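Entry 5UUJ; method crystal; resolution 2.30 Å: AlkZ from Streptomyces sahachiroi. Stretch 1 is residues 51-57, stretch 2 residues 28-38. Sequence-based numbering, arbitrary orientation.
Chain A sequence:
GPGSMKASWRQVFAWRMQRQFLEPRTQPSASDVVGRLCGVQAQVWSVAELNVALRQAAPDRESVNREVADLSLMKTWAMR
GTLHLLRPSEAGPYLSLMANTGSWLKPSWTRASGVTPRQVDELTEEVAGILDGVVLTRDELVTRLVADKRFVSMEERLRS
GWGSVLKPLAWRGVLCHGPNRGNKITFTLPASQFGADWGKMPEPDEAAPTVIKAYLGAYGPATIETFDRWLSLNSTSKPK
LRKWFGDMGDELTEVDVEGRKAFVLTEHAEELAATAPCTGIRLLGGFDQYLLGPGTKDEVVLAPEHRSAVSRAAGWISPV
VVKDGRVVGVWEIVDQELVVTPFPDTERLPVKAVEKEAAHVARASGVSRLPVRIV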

# COMPACT_ATOMS: atom_id res chain seq x y z
N ASN A 51 -7.63 -1.98 8.42
CA ASN A 51 -6.20 -2.12 8.63
C ASN A 51 -5.59 -0.95 9.40
O ASN A 51 -4.58 -1.10 10.09
CB ASN A 51 -5.49 -2.30 7.29
CG ASN A 51 -5.82 -3.64 6.64
OD1 ASN A 51 -6.20 -4.60 7.32
ND2 ASN A 51 -5.66 -3.70 5.32
N VAL A 52 -6.21 0.22 9.28
CA VAL A 52 -5.82 1.36 10.10
C VAL A 52 -6.35 1.16 11.52
O VAL A 52 -5.62 1.34 12.50
CB VAL A 52 -6.35 2.69 9.52
CG1 VAL A 52 -6.08 3.85 10.46
CG2 VAL A 52 -5.70 2.95 8.17
N ALA A 53 -7.62 0.77 11.63
CA ALA A 53 -8.28 0.64 12.93
C ALA A 53 -7.63 -0.43 13.80
O ALA A 53 -7.53 -0.27 15.02
CB ALA A 53 -9.75 0.33 12.75
N LEU A 54 -7.18 -1.52 13.18
CA LEU A 54 -6.54 -2.59 13.91
C LEU A 54 -5.20 -2.14 14.49
O LEU A 54 -4.68 -2.76 15.42
CB LEU A 54 -6.34 -3.82 13.02
CG LEU A 54 -7.60 -4.60 12.63
CD1 LEU A 54 -7.27 -5.64 11.57
CD2 LEU A 54 -8.23 -5.27 13.83
N ARG A 55 -4.64 -1.07 13.94
CA ARG A 55 -3.35 -0.55 14.40
C ARG A 55 -3.53 0.55 15.45
O ARG A 55 -2.61 1.32 15.73
CB ARG A 55 -2.55 -0.04 13.21
CG ARG A 55 -1.95 -1.17 12.40
CD ARG A 55 -1.26 -0.68 11.15
NE ARG A 55 -0.37 -1.69 10.59
CZ ARG A 55 -0.77 -2.71 9.84
NH1 ARG A 55 -2.06 -2.88 9.55
NH2 ARG A 55 0.12 -3.58 9.37
N GLN A 56 -4.73 0.61 16.03
CA GLN A 56 -5.04 1.55 17.10
C GLN A 56 -5.50 0.80 18.34
O GLN A 56 -6.38 -0.05 18.27
CB GLN A 56 -6.12 2.53 16.64
CG GLN A 56 -5.68 3.43 15.50
CD GLN A 56 -6.85 4.13 14.82
OE1 GLN A 56 -7.95 3.60 14.76
NE2 GLN A 56 -6.60 5.33 14.32
N ALA A 57 -4.88 1.11 19.48
CA ALA A 57 -5.19 0.45 20.75
C ALA A 57 -6.68 0.49 21.03
O ALA A 57 -7.26 -0.48 21.51
CB ALA A 57 -4.42 1.10 21.89
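Stretch 2 (28-38) PSASDVVGRLC

Stretch 2 belongs to the same chain and packs against stretch 1 through one short helix, the residues leading into it, and Leu-37. Stretch 1 continues a helix that begins earlier in the chain, with Asn-51 to Ala-53 helical, and a type I beta turn runs from Ala-53 to Gln-56. Stretch 2 starts extended at Pro-28 (phi/psi -71/151) and Ser-29 (-69/167) and is helical from Ala-30 to Arg-36. The CA register gives the direction: Val-52 lies nearest Ala-30 at 6.2 Å between CA atoms, and Gln-56 lies nearest Pro-28 at 6.3 Å between CA atoms. As stretch 1 advances, its partners move back in sequence, so over this part the two chains run in opposing senses. Together they bury 359 Å², both sides summed.

Asn-51 makes no direct contact: its CA-to-CB bond points sideways, and Asn-51 CB, its nearest side-chain atom, is 6.1 Å from Leu-37 CD1. Its carbonyl matters indirectly: Asn-51 O accepts a hydrogen bond from Arg-55 NH1 at 3.1 Å, which ties the guanidinium back to the preceding helical turn.

Val-52 points toward stretch 2 with chi1 at 174° (t). Val-52 CG1 rests 3.8 Å from Ala-30 CA and 3.9 Å from Ala-30 CB; both methyls also reach Val-33, Val-52 CG1 at 4.2 Å from Val-33 CG2 and Val-52 CG2 at 4.2 Å from Val-33 CG1. Val-52 thus packs against the backbone of the helix at Ala-30 as well as its methyl.

Ala-53 points away and Leu-54 is out of reach, so the contact skips both and resumes at Arg-55. Here the chain turns: Gln-56 N donates to Ala-53 O at 3.1 Å, closing the type I turn, and Arg-55 N donates to Val-52 O at 3.0 Å one residue earlier. Arg-55 has the largest covered area in stretch 1, 72 Å², and its long side chain runs beside the helix: Arg-55 CD is 3.7 Å from Val-33 CG1, and Arg-55 NE is 3.6 Å from Leu-37 CD1, a methyl that lies over one face of the guanidinium. Val-33 and Leu-37 are four residues apart, linked by Leu-37 N to Val-33 O at 2.9 Å, and both point toward stretch 1. The arginine backbone also takes part, with Arg-55 O 3.4 Å from Pro-28 CD.

Gln-56 supplies the one hydrogen bond between the stretches. Its CA-to-CB bond points sideways, but the end of the side chain comes nearer, and Gln-56 NE2 donates to Pro-28 O at 3.0 Å with an N-H...acceptor angle of 163°, close to linear. The accepting carbonyl lies just ahead of the N-cap, Ser-29, whose OG accepts from Asp-32 N at 3.0 Å; in return, Ser-29 N donates to Asp-32 OD2 at 3.2 Å. The glutamine therefore grips the lead-in to a capped helix.

Ala-57 ends the stretch without contact: Ala-57 CB stays 6.7 Å from Pro-28 CD.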

# COMPACT_ATOMS: atom_id res chain seq x y z
N PRO A 28 -2.06 5.83 17.08
CA PRO A 28 -1.69 6.73 15.99
C PRO A 28 -2.92 7.20 15.22
O PRO A 28 -3.93 6.50 15.16
CB PRO A 28 -0.80 5.85 15.11
CG PRO A 28 -1.28 4.47 15.35
CD PRO A 28 -1.70 4.43 16.79
N SER A 29 -2.83 8.39 14.64
CA SER A 29 -3.88 8.88 13.75
C SER A 29 -3.86 8.05 12.47
O SER A 29 -2.91 7.30 12.22
CB SER A 29 -3.67 10.36 13.43
OG SER A 29 -2.52 10.54 12.62
N ALA A 30 -4.91 8.18 11.66
CA ALA A 30 -4.95 7.48 10.38
C ALA A 30 -3.80 7.95 9.49
O ALA A 30 -3.22 7.15 8.75
CB ALA A 30 -6.28 7.71 9.69
N SER A 31 -3.46 9.23 9.57
CA SER A 31 -2.35 9.79 8.81
C SER A 31 -1.02 9.20 9.27
O SER A 31 -0.14 8.93 8.45
CB SER A 31 -2.31 11.31 8.93
OG SER A 31 -3.40 11.90 8.24
N ASP A 32 -0.87 9.01 10.58
CA ASP A 32 0.34 8.38 11.13
C ASP A 32 0.52 6.97 10.59
O ASP A 32 1.63 6.58 10.22
CB ASP A 32 0.29 8.34 12.66
CG ASP A 32 0.42 9.71 13.29
OD1 ASP A 32 0.95 10.63 12.64
OD2 ASP A 32 -0.01 9.86 14.46
N VAL A 33 -0.56 6.20 10.53
CA VAL A 33 -0.51 4.83 10.04
C VAL A 33 -0.19 4.79 8.54
O VAL A 33 0.72 4.09 8.11
CB VAL A 33 -1.83 4.08 10.31
CG1 VAL A 33 -1.82 2.70 9.66
CG2 VAL A 33 -2.07 3.96 11.80
N VAL A 34 -0.95 5.55 7.76
CA VAL A 34 -0.75 5.57 6.31
C VAL A 34 0.66 6.05 5.97
O VAL A 34 1.32 5.48 5.10
CB VAL A 34 -1.79 6.48 5.62
CG1 VAL A 34 -1.46 6.69 4.14
CG2 VAL A 34 -3.17 5.88 5.76
N GLY A 35 1.12 7.09 6.67
CA GLY A 35 2.45 7.61 6.44
C GLY A 35 3.53 6.58 6.75
O GLY A 35 4.43 6.35 5.96
N ARG A 36 3.41 5.96 7.92
CA ARG A 36 4.37 4.96 8.37
C ARG A 36 4.42 3.74 7.44
O ARG A 36 5.49 3.22 7.14
CB ARG A 36 4.03 4.52 9.80
CG ARG A 36 4.88 3.39 10.36
CD ARG A 36 6.38 3.73 10.39
NE ARG A 36 6.70 4.88 11.23
CZ ARG A 36 6.90 4.83 12.55
NH1 ARG A 36 6.80 3.68 13.20
NH2 ARG A 36 7.19 5.93 13.21
N LEU A 37 3.25 3.30 6.97
CA LEU A 37 3.18 2.08 6.17
C LEU A 37 3.50 2.29 4.69
O LEU A 37 3.41 1.34 3.91
CB LEU A 37 1.79 1.46 6.30
CG LEU A 37 1.38 0.95 7.69
CD1 LEU A 37 -0.00 0.31 7.62
CD2 LEU A 37 2.39 -0.04 8.24
N CYS A 38 3.90 3.50 4.32
CA CYS A 38 4.17 3.84 2.92
C CYS A 38 2.94 3.61 2.06
O CYS A 38 3.01 3.04 0.97
CB CYS A 38 5.34 3.02 2.38
SG CYS A 38 6.82 3.06 3.41